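Trehalose-6-phosphate phosphatase (Candida albicans, PDB 5DXF) belongs through its N-terminal domain to glycosyltransferase family 20 and has a two-lobed fold of the GT-B type. Local coordinates at residues R337-D341 with S373-Y377; V343-K349 with L429-D435; K332-D338 with T366-V372; W157-I163 with L340-R344. All coordinates share one frame; numbering follows the deposited sequence.

Interaction 1: residues R337-D341 with S373-Y377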
# COMPACT_ATOMS: atom_id res chain seq x y z
N ARG A 337 -4.63 -0.63 -11.91
CA ARG A 337 -5.18 0.38 -11.02
C ARG A 337 -4.09 0.96 -10.13
O ARG A 337 -3.51 0.25 -9.31
CB ARG A 337 -6.30 -0.18 -10.15
CG ARG A 337 -6.98 0.89 -9.29
CD ARG A 337 -8.13 0.35 -8.46
NE ARG A 337 -7.69 -0.49 -7.35
CZ ARG A 337 -8.48 -0.92 -6.38
NH1 ARG A 337 -9.77 -0.60 -6.37
NH2 ARG A 337 -7.99 -1.68 -5.41
N ASP A 338 -3.81 2.25 -10.30
CA ASP A 338 -2.78 2.91 -9.52
C ASP A 338 -3.22 4.31 -9.13
O ASP A 338 -4.02 4.93 -9.83
CB ASP A 338 -1.46 2.97 -10.30
CG ASP A 338 -0.97 1.60 -10.73
OD1 ASP A 338 -0.30 0.93 -9.92
OD2 ASP A 338 -1.27 1.19 -11.87
N ARG A 339 -2.70 4.81 -8.02
CA ARG A 339 -2.88 6.21 -7.66
C ARG A 339 -2.08 7.07 -8.63
O ARG A 339 -1.00 6.67 -9.08
CB ARG A 339 -2.44 6.47 -6.22
CG ARG A 339 -3.42 5.97 -5.17
CD ARG A 339 -2.87 6.18 -3.77
NE ARG A 339 -3.91 6.08 -2.75
CZ ARG A 339 -3.71 6.32 -1.46
NH1 ARG A 339 -2.51 6.66 -1.02
NH2 ARG A 339 -4.72 6.21 -0.60
N LEU A 340 -2.57 8.26 -8.94
CA LEU A 340 -1.86 9.08 -9.89
C LEU A 340 -0.79 9.81 -9.11
O LEU A 340 -1.07 10.74 -8.39
CB LEU A 340 -2.80 10.08 -10.54
CG LEU A 340 -3.38 9.69 -11.89
CD1 LEU A 340 -4.06 10.87 -12.56
CD2 LEU A 340 -2.28 9.13 -12.77
N ASP A 341 0.44 9.35 -9.29
CA ASP A 341 1.55 9.75 -8.46
C ASP A 341 2.86 9.59 -9.20
O ASP A 341 2.90 8.96 -10.24
CB ASP A 341 1.59 8.88 -7.22
CG ASP A 341 1.47 9.68 -5.98
OD1 ASP A 341 1.85 10.86 -6.01
OD2 ASP A 341 0.99 9.14 -4.97
N SER A 373 -7.54 5.23 -12.04
CA SER A 373 -6.62 5.96 -11.18
C SER A 373 -7.30 6.57 -9.96
O SER A 373 -8.49 6.88 -9.98
CB SER A 373 -5.90 7.04 -11.98
OG SER A 373 -6.81 7.78 -12.77
N SER A 374 -6.51 6.75 -8.90
CA SER A 374 -6.98 7.38 -7.68
C SER A 374 -6.29 8.73 -7.52
O SER A 374 -5.14 8.88 -7.92
CB SER A 374 -6.70 6.47 -6.47
OG SER A 374 -7.03 5.12 -6.77
N PRO A 375 -6.98 9.72 -6.93
CA PRO A 375 -6.43 11.08 -6.87
C PRO A 375 -5.27 11.25 -5.89
O PRO A 375 -5.25 10.61 -4.83
CB PRO A 375 -7.64 11.91 -6.42
CG PRO A 375 -8.44 10.96 -5.61
CD PRO A 375 -8.33 9.64 -6.33
N GLY A 376 -4.33 12.12 -6.24
CA GLY A 376 -3.15 12.37 -5.42
C GLY A 376 -3.32 13.59 -4.53
O GLY A 376 -4.24 14.38 -4.72
N TYR A 377 -2.41 13.76 -3.57
CA TYR A 377 -2.58 14.79 -2.55
C TYR A 377 -2.26 16.18 -3.09
O TYR A 377 -3.07 17.10 -2.94
CB TYR A 377 -1.74 14.45 -1.32
CG TYR A 377 -2.31 13.29 -0.52
CD1 TYR A 377 -2.23 11.99 -1.00
CD2 TYR A 377 -2.95 13.51 0.69
CE1 TYR A 377 -2.76 10.93 -0.28
CE2 TYR A 377 -3.48 12.45 1.42
CZ TYR A 377 -3.38 11.17 0.93
OH TYR A 377 -3.91 10.12 1.64

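Interaction 2: residues V343-K349 with L429-D435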
# COMPACT_ATOMS: atom_id res chain seq x y z
N VAL A 343 5.46 7.95 -7.93
CA VAL A 343 6.01 6.66 -7.55
C VAL A 343 5.30 5.46 -8.18
O VAL A 343 5.92 4.43 -8.42
CB VAL A 343 5.99 6.48 -6.02
CG1 VAL A 343 7.08 7.32 -5.38
CG2 VAL A 343 4.62 6.84 -5.45
N ARG A 344 4.00 5.60 -8.44
CA ARG A 344 3.22 4.48 -8.96
C ARG A 344 3.49 4.23 -10.45
O ARG A 344 3.06 3.22 -11.00
CB ARG A 344 1.73 4.71 -8.71
CG ARG A 344 1.36 4.67 -7.24
CD ARG A 344 1.79 3.35 -6.61
NE ARG A 344 1.39 3.24 -5.21
CZ ARG A 344 1.45 2.12 -4.50
NH1 ARG A 344 1.90 1.01 -5.05
NH2 ARG A 344 1.06 2.12 -3.23
N GLY A 345 4.19 5.16 -11.08
CA GLY A 345 4.73 4.96 -12.41
C GLY A 345 3.74 4.79 -13.55
O GLY A 345 3.95 3.96 -14.44
N VAL A 346 2.67 5.58 -13.55
CA VAL A 346 1.69 5.54 -14.63
C VAL A 346 2.30 6.11 -15.91
O VAL A 346 2.06 5.60 -17.01
CB VAL A 346 0.41 6.32 -14.26
CG1 VAL A 346 -0.58 6.29 -15.41
CG2 VAL A 346 -0.21 5.73 -13.00
N ILE A 347 3.09 7.16 -15.76
CA ILE A 347 3.76 7.81 -16.88
C ILE A 347 4.66 6.84 -17.64
O ILE A 347 4.63 6.79 -18.87
CB ILE A 347 4.61 9.01 -16.39
CG1 ILE A 347 3.69 10.14 -15.91
CG2 ILE A 347 5.53 9.50 -17.50
CD1 ILE A 347 4.40 11.21 -15.12
N GLN A 348 5.45 6.06 -16.91
CA GLN A 348 6.34 5.08 -17.51
C GLN A 348 5.55 4.00 -18.24
O GLN A 348 5.95 3.52 -19.30
CB GLN A 348 7.25 4.45 -16.46
CG GLN A 348 8.35 5.38 -15.93
CD GLN A 348 7.81 6.48 -15.04
OE1 GLN A 348 6.86 6.29 -14.29
NE2 GLN A 348 8.42 7.66 -15.13
N LYS A 349 4.41 3.63 -17.66
CA LYS A 349 3.52 2.64 -18.27
C LYS A 349 2.99 3.15 -19.60
O LYS A 349 2.98 2.42 -20.60
CB LYS A 349 2.36 2.32 -17.33
CG LYS A 349 1.41 1.25 -17.85
CD LYS A 349 0.19 1.10 -16.94
CE LYS A 349 0.60 0.90 -15.49
NZ LYS A 349 -0.57 0.61 -14.62
N LEU A 429 0.09 -4.82 -15.94
CA LEU A 429 1.37 -4.13 -16.02
C LEU A 429 1.57 -3.24 -14.80
O LEU A 429 0.84 -2.27 -14.59
CB LEU A 429 1.47 -3.30 -17.31
CG LEU A 429 2.79 -2.59 -17.62
CD1 LEU A 429 3.97 -3.52 -17.39
CD2 LEU A 429 2.80 -2.05 -19.05
N ILE A 430 2.57 -3.58 -13.99
CA ILE A 430 2.93 -2.76 -12.83
C ILE A 430 4.28 -2.09 -13.08
O ILE A 430 5.28 -2.78 -13.29
CB ILE A 430 2.98 -3.60 -11.54
CG1 ILE A 430 1.69 -4.40 -11.36
CG2 ILE A 430 3.24 -2.71 -10.33
CD1 ILE A 430 0.44 -3.55 -11.41
N THR A 431 4.30 -0.76 -13.05
CA THR A 431 5.49 0.02 -13.41
C THR A 431 5.93 0.94 -12.28
O THR A 431 6.59 1.95 -12.51
CB THR A 431 5.23 0.86 -14.67
OG1 THR A 431 4.03 1.62 -14.49
CG2 THR A 431 5.06 -0.03 -15.88
N SER A 432 5.56 0.58 -11.05
CA SER A 432 5.84 1.40 -9.88
C SER A 432 7.31 1.78 -9.75
O SER A 432 8.19 0.93 -9.84
CB SER A 432 5.39 0.66 -8.62
OG SER A 432 3.98 0.52 -8.60
N VAL A 433 7.57 3.07 -9.56
CA VAL A 433 8.92 3.58 -9.41
C VAL A 433 9.49 3.22 -8.04
O VAL A 433 10.66 2.84 -7.91
CB VAL A 433 8.97 5.12 -9.61
CG1 VAL A 433 10.22 5.73 -8.99
CG2 VAL A 433 8.89 5.45 -11.09
N ARG A 434 8.64 3.32 -7.02
CA ARG A 434 9.04 3.02 -5.65
C ARG A 434 7.83 2.86 -4.73
O ARG A 434 7.06 3.81 -4.53
CB ARG A 434 9.96 4.11 -5.11
CG ARG A 434 10.46 3.88 -3.70
CD ARG A 434 11.73 4.69 -3.43
NE ARG A 434 12.09 4.72 -2.02
CZ ARG A 434 12.89 3.85 -1.43
NH1 ARG A 434 13.42 2.85 -2.12
NH2 ARG A 434 13.17 3.97 -0.14
N ASP A 435 7.65 1.67 -4.18
CA ASP A 435 6.58 1.43 -3.21
C ASP A 435 6.94 0.34 -2.20
O ASP A 435 7.89 -0.41 -2.40
CB ASP A 435 5.27 1.08 -3.92
CG ASP A 435 5.39 -0.14 -4.83
OD1 ASP A 435 6.30 -0.98 -4.64
OD2 ASP A 435 4.56 -0.27 -5.75
O HOH W 1 1.90 0.34 -11.49

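Interaction 3: residues K332-D338 with T366-V372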
# COMPACT_ATOMS: atom_id res chain seq x y z
N LYS A 332 -7.27 -7.33 -27.07
CA LYS A 332 -6.47 -7.71 -25.91
C LYS A 332 -6.48 -6.60 -24.87
O LYS A 332 -6.26 -5.43 -25.19
CB LYS A 332 -5.03 -8.03 -26.33
CG LYS A 332 -4.89 -9.16 -27.35
CD LYS A 332 -5.21 -10.52 -26.74
CE LYS A 332 -4.95 -11.66 -27.72
NZ LYS A 332 -5.28 -12.99 -27.15
N LEU A 333 -6.72 -6.97 -23.61
CA LEU A 333 -6.93 -5.98 -22.56
C LEU A 333 -5.80 -5.91 -21.54
O LEU A 333 -5.46 -6.90 -20.89
CB LEU A 333 -8.25 -6.27 -21.83
CG LEU A 333 -9.48 -5.45 -22.24
CD1 LEU A 333 -9.41 -5.02 -23.71
CD2 LEU A 333 -10.76 -6.21 -21.96
N ILE A 334 -5.22 -4.72 -21.40
CA ILE A 334 -4.25 -4.45 -20.34
C ILE A 334 -4.96 -3.65 -19.26
O ILE A 334 -5.52 -2.58 -19.53
CB ILE A 334 -3.02 -3.67 -20.86
CG1 ILE A 334 -2.55 -4.25 -22.19
CG2 ILE A 334 -1.90 -3.69 -19.83
CD1 ILE A 334 -1.25 -3.65 -22.70
N VAL A 335 -4.97 -4.17 -18.03
CA VAL A 335 -5.70 -3.55 -16.94
C VAL A 335 -4.82 -3.27 -15.73
O VAL A 335 -4.10 -4.15 -15.25
CB VAL A 335 -6.88 -4.44 -16.49
CG1 VAL A 335 -7.61 -3.80 -15.31
CG2 VAL A 335 -7.84 -4.67 -17.65
N GLY A 336 -4.88 -2.04 -15.24
CA GLY A 336 -4.14 -1.65 -14.05
C GLY A 336 -4.90 -0.64 -13.22
O GLY A 336 -5.73 0.11 -13.73
N ARG A 337 -4.63 -0.63 -11.91
CA ARG A 337 -5.18 0.38 -11.02
C ARG A 337 -4.09 0.96 -10.13
O ARG A 337 -3.51 0.25 -9.31
CB ARG A 337 -6.30 -0.18 -10.15
CG ARG A 337 -6.98 0.89 -9.29
CD ARG A 337 -8.13 0.35 -8.46
NE ARG A 337 -7.69 -0.49 -7.35
CZ ARG A 337 -8.48 -0.92 -6.38
NH1 ARG A 337 -9.77 -0.60 -6.37
NH2 ARG A 337 -7.99 -1.68 -5.41
N ASP A 338 -3.81 2.25 -10.30
CA ASP A 338 -2.78 2.91 -9.52
C ASP A 338 -3.22 4.31 -9.13
O ASP A 338 -4.02 4.93 -9.83
CB ASP A 338 -1.46 2.97 -10.30
CG ASP A 338 -0.97 1.60 -10.73
OD1 ASP A 338 -0.30 0.93 -9.92
OD2 ASP A 338 -1.27 1.19 -11.87
N THR A 366 -5.94 -3.52 -31.88
CA THR A 366 -6.32 -4.71 -31.12
C THR A 366 -5.97 -4.67 -29.64
O THR A 366 -6.43 -5.51 -28.87
CB THR A 366 -5.68 -5.97 -31.73
OG1 THR A 366 -4.29 -5.72 -32.00
CG2 THR A 366 -6.38 -6.36 -33.02
N VAL A 367 -5.16 -3.70 -29.22
CA VAL A 367 -4.78 -3.62 -27.81
C VAL A 367 -5.39 -2.40 -27.13
O VAL A 367 -5.23 -1.27 -27.58
CB VAL A 367 -3.26 -3.56 -27.63
CG1 VAL A 367 -2.90 -3.59 -26.15
CG2 VAL A 367 -2.61 -4.73 -28.34
N VAL A 368 -6.10 -2.65 -26.03
CA VAL A 368 -6.70 -1.58 -25.25
C VAL A 368 -6.12 -1.55 -23.84
O VAL A 368 -6.15 -2.55 -23.13
CB VAL A 368 -8.23 -1.72 -25.17
CG1 VAL A 368 -8.81 -0.68 -24.23
CG2 VAL A 368 -8.84 -1.59 -26.56
N LEU A 369 -5.60 -0.39 -23.45
CA LEU A 369 -5.07 -0.20 -22.10
C LEU A 369 -6.12 0.46 -21.22
O LEU A 369 -6.54 1.59 -21.48
CB LEU A 369 -3.79 0.64 -22.13
CG LEU A 369 -3.01 0.85 -20.82
CD1 LEU A 369 -1.52 0.94 -21.09
CD2 LEU A 369 -3.47 2.12 -20.11
N ILE A 370 -6.55 -0.24 -20.17
CA ILE A 370 -7.52 0.32 -19.23
C ILE A 370 -6.83 0.70 -17.92
O ILE A 370 -6.31 -0.16 -17.21
CB ILE A 370 -8.66 -0.67 -18.93
CG1 ILE A 370 -9.47 -0.94 -20.21
CG2 ILE A 370 -9.57 -0.13 -17.83
CD1 ILE A 370 -10.39 -2.13 -20.11
N GLN A 371 -6.83 2.00 -17.63
CA GLN A 371 -6.23 2.50 -16.40
C GLN A 371 -7.27 3.18 -15.52
O GLN A 371 -7.91 4.16 -15.94
CB GLN A 371 -5.09 3.48 -16.71
CG GLN A 371 -4.30 3.93 -15.49
CD GLN A 371 -3.48 2.81 -14.89
OE1 GLN A 371 -3.01 1.92 -15.60
NE2 GLN A 371 -3.30 2.84 -13.58
N VAL A 372 -7.46 2.66 -14.32
CA VAL A 372 -8.30 3.32 -13.32
C VAL A 372 -7.39 3.92 -12.26
O VAL A 372 -6.57 3.23 -11.65
CB VAL A 372 -9.32 2.34 -12.68
CG1 VAL A 372 -8.70 0.96 -12.53
CG2 VAL A 372 -9.80 2.88 -11.34

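Interaction 4: residues W157-I163 with L340-R344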
# COMPACT_ATOMS: atom_id res chain seq x y z
N TRP A 157 6.67 11.64 3.13
CA TRP A 157 6.36 10.85 1.93
C TRP A 157 7.33 11.09 0.77
O TRP A 157 7.83 10.11 0.20
CB TRP A 157 4.92 11.10 1.46
CG TRP A 157 4.63 10.58 0.08
CD1 TRP A 157 4.96 11.16 -1.12
CD2 TRP A 157 3.94 9.36 -0.25
NE1 TRP A 157 4.53 10.38 -2.16
CE2 TRP A 157 3.90 9.27 -1.66
CE3 TRP A 157 3.36 8.34 0.51
CZ2 TRP A 157 3.30 8.20 -2.32
CZ3 TRP A 157 2.77 7.29 -0.15
CH2 TRP A 157 2.74 7.22 -1.55
N PRO A 158 7.60 12.36 0.40
CA PRO A 158 8.54 12.55 -0.71
C PRO A 158 9.94 12.02 -0.42
O PRO A 158 10.55 11.41 -1.30
CB PRO A 158 8.58 14.06 -0.89
CG PRO A 158 7.33 14.55 -0.28
CD PRO A 158 7.08 13.65 0.88
N VAL A 159 10.44 12.26 0.79
CA VAL A 159 11.77 11.80 1.17
C VAL A 159 11.88 10.28 1.16
O VAL A 159 12.82 9.72 0.61
CB VAL A 159 12.16 12.33 2.57
CG1 VAL A 159 13.43 11.65 3.06
CG2 VAL A 159 12.35 13.84 2.53
N PHE A 160 10.91 9.61 1.76
CA PHE A 160 10.90 8.16 1.84
C PHE A 160 10.82 7.55 0.46
O PHE A 160 11.29 6.45 0.22
CB PHE A 160 9.76 7.66 2.70
CG PHE A 160 9.98 7.85 4.16
CD1 PHE A 160 9.44 6.98 5.07
CD2 PHE A 160 10.72 8.91 4.62
CE1 PHE A 160 9.63 7.17 6.42
CE2 PHE A 160 10.92 9.10 5.96
CZ PHE A 160 10.37 8.23 6.87
N HIS A 161 10.21 8.29 -0.44
CA HIS A 161 10.07 7.86 -1.82
C HIS A 161 11.14 8.41 -2.75
O HIS A 161 11.02 8.27 -3.96
CB HIS A 161 8.69 8.16 -2.34
CG HIS A 161 7.62 7.37 -1.66
ND1 HIS A 161 7.12 7.71 -0.43
CD2 HIS A 161 7.00 6.23 -2.02
CE1 HIS A 161 6.21 6.83 -0.07
NE2 HIS A 161 6.12 5.92 -1.02
N TYR A 162 12.18 9.00 -2.18
CA TYR A 162 13.26 9.58 -2.96
C TYR A 162 12.81 10.69 -3.91
O TYR A 162 13.17 10.70 -5.08
CB TYR A 162 13.99 8.49 -3.75
CG TYR A 162 14.70 7.47 -2.90
CD1 TYR A 162 14.77 7.61 -1.53
CD2 TYR A 162 15.28 6.37 -3.47
CE1 TYR A 162 15.42 6.68 -0.76
CE2 TYR A 162 15.93 5.43 -2.71
CZ TYR A 162 16.00 5.59 -1.35
OH TYR A 162 16.65 4.65 -0.60
N ILE A 163 11.99 11.59 -3.40
CA ILE A 163 11.53 12.73 -4.18
C ILE A 163 12.00 14.05 -3.57
O ILE A 163 11.54 14.44 -2.50
CB ILE A 163 9.99 12.76 -4.30
CG1 ILE A 163 9.49 11.51 -5.02
CG2 ILE A 163 9.53 14.02 -5.01
CD1 ILE A 163 7.99 11.32 -4.94
N LEU A 340 -2.57 8.26 -8.94
CA LEU A 340 -1.86 9.08 -9.89
C LEU A 340 -0.79 9.81 -9.11
O LEU A 340 -1.07 10.74 -8.39
CB LEU A 340 -2.80 10.08 -10.54
CG LEU A 340 -3.38 9.69 -11.89
CD1 LEU A 340 -4.06 10.87 -12.56
CD2 LEU A 340 -2.28 9.13 -12.77
N ASP A 341 0.44 9.35 -9.29
CA ASP A 341 1.55 9.75 -8.46
C ASP A 341 2.86 9.59 -9.20
O ASP A 341 2.90 8.96 -10.24
CB ASP A 341 1.59 8.88 -7.22
CG ASP A 341 1.47 9.68 -5.98
OD1 ASP A 341 1.85 10.86 -6.01
OD2 ASP A 341 0.99 9.14 -4.97
N LYS A 342 3.90 10.19 -8.67
CA LYS A 342 5.24 10.00 -9.20
C LYS A 342 5.76 8.57 -9.05
O LYS A 342 6.42 8.06 -9.93
CB LYS A 342 6.21 10.98 -8.55
CG LYS A 342 5.83 12.43 -8.73
CD LYS A 342 7.04 13.33 -8.60
CE LYS A 342 6.66 14.79 -8.75
NZ LYS A 342 6.67 15.50 -7.45
N VAL A 343 5.46 7.95 -7.93
CA VAL A 343 6.01 6.66 -7.55
C VAL A 343 5.30 5.46 -8.18
O VAL A 343 5.92 4.43 -8.42
CB VAL A 343 5.99 6.48 -6.02
CG1 VAL A 343 7.08 7.32 -5.38
CG2 VAL A 343 4.62 6.84 -5.45
N ARG A 344 4.00 5.60 -8.44
CA ARG A 344 3.22 4.48 -8.96
C ARG A 344 3.49 4.23 -10.45
O ARG A 344 3.06 3.22 -11.00
CB ARG A 344 1.73 4.71 -8.71
CG ARG A 344 1.36 4.67 -7.24
CD ARG A 344 1.79 3.35 -6.61
NE ARG A 344 1.39 3.24 -5.21
CZ ARG A 344 1.45 2.12 -4.50
NH1 ARG A 344 1.90 1.01 -5.05
NH2 ARG A 344 1.06 2.12 -3.23

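Interaction 1: residues R337-D341 with S373-Y377
Asp338 and Arg339 run parallel to Ser373 and Ser374 at the carboxyl ends of two neighbouring strands, 332-339 and 367-374. Two backbone hydrogen bonds join them. Ser374 N donates to Asp338 O at 3.2 Å. Leu340 N donates to Ser374 O at 2.8 Å, with an N-H...O angle of 168°. Both carbonyls also receive a CA-H...O contact, from Ser373 and Arg339 respectively.

Carbon packing flanks the pair. The CG methylene of Arg339 meets CB of Ser374 at 3.6 Å. Beyond the strand end, CG of Leu340 packs on CB of Ser373 at 3.7 Å. The leucine continues onto Val387 of helix 381-398 and Val346 of helix 346-359.

Ser373 OG, set between its backbone N and carbonyl carbon (chi1 47°), has its hydrogen bond with His408. The approach of Arg339 to Tyr377 is looser. The arginine is extended from CG to NE, which carries Arg339 NH1 to the edge of the ring, 4.3 Å from Tyr377 CE1.

The chemistry implies that the main chain holds these strand ends together. The serine and leucine carbons fill in around it, while the arginine and tyrosine add a peripheral touch without a salt bridge.

Interaction 2: residues V343-K349 with L429-D435
Arg344 reaches Asp435 by a bent side chain. Its CG stands beside the backbone N, anti to the carbonyl carbon (chi1 -68°), and the chain bends again at chi2 (-56°). This brings Arg344 NH1 within 3.0 Å of Asp435 OD2 in a salt bridge. The two side chains cross at about a right angle, and the guanidinium and carboxylate planes are 60° apart. CB of Asp435 lies over one face of the guanidinium, and Ser432 OG sits near its edge. Ser432 OG also gives Asp435 OD2 a weak hydrogen bond. Asp435 OD1 turns to Thr461 and Gly462, which should help fix the carboxylate.

Lys349 slides past Leu429 in the opposite direction, its CG 3.8 Å from Leu429 CD2. A bend at chi3 leads NZ to a weak hydrogen bond with Leu429 O. The stronger partners of NZ are Gln371 OE1 and Asp338 OD2.

Along the backbone, Val343 O accepts from Arg434 N at 3.3 Å. A water bridges Arg344 O and Thr431 N. CG2 of Thr431 packs on CB of Lys349 at 3.9 Å. Gly345 is at the N-cap position of helix 346-359.

This places a helix start beside the carboxyl end of strand 428-430, as is typical of a Rossmann-like alpha/beta lobe.

Interaction 3: residues K332-D338 with T366-V372
Lys332 to Asp338 pair with Thr366 to Val372 through seven backbone hydrogen bonds in regular parallel register. Donors alternate between the strands. Lys332 N to Thr366 O, at 2.7 Å, is the first. Asp338 N to Val372 O, at 3.2 Å, is the last. The strand axes lie 4.7 Å apart at closest approach and 16° from parallel.

Side chains pack on both faces, partly between register neighbours and partly diagonally. On one face, Leu333 and Val368 lie side by side, with Leu333 CD1 3.8 Å from Val368 CB, and CD1 of Ile370 comes to 4.0 Å from Leu333 CG. On the other, Ile334 CD1 meets Val367 CG1 at 3.8 Å. CG of Arg337 comes alongside Val372 O.

Gln371, bent at chi2 (69°), swings its amide past Gly336 to Asp338. Gln371 NE2 donates to the anti lone pair of Asp338 OD2 at 3.1 Å, and the amide and carboxylate are nearly coplanar. Lys349 of helix 346-359, shared by both, probably helps keep the two groups in one plane.

Farther out, Phe353 and Phe356 of that helix cover Val367, and Leu421 of helix 415-424 packs on Val335. Together, strand 332-339, helix 346-359 and strand 367-374 form a beta-alpha-beta unit, the building block of Rossmann-like domains.

Interaction 4: residues W157-I163 with L340-R344
His161 and Val343 have the closest CA atoms of the two segments, 7.1 Å apart, where helix 147-160 ends in a Schellman motif, with Tyr162 as its C-prime residue, beside the loop 340-344. The contact is carried by side chains.

CG1 of Val343 reaches His161 at CB and at CD2, 3.5 Å from each. With chi1 at -75°, CG2 of Val343 lies between the backbone N and the carbonyl carbon and meets Trp157 CZ2 at 3.7 Å. Trp157 CZ2 also lies 3.6 Å from OD2 of Asp341, and the carboxylate plane is turned 20° from the indole plane. Ile163 completes the apolar patch. Its CD1 is 4.1 Å from Val343 CG1 and also touches CB of Lys342.

The histidine is fixed from its own helix end. His161 ND1 donates to Trp157 O at 2.6 Å, with the acceptor nearly in the imidazole plane and an N-H...O angle of 150°. That carbonyl also accepts from His161 N. The side-chain bond probably helps keep the imidazole against one face of the indole, with CE1 over the rim.

Helix 147-160 belongs to the N-terminal half, and the loop follows strand 332-339 of the other. The contact therefore joins the two halves, consistent with the GT-B fold, in which two Rossmann-like lobes face each other across a cleft.

In the fold
From the N terminus, residues 157-163 come first, and interaction 4 closes the longest loop, 176 residues, when the chain reaches 340-344. Inside the second lobe, interaction 3 pairs strands 332-339 and 367-374, and interaction 1 extends the pairing past their carboxyl ends; the two share Arg337 and Asp338. Interaction 2 closes a loop of 79 residues and crosses both, since its first segment lies between the paired strands and its second beyond them. Interaction 4 also crosses interaction 3. It shares Leu340 and Asp341 with interaction 1, and Val343 and Arg344 with interaction 2. The loop after strand 332-339 thus ties the beta-alpha-beta unit to strand 428-430 and to the N-terminal lobe.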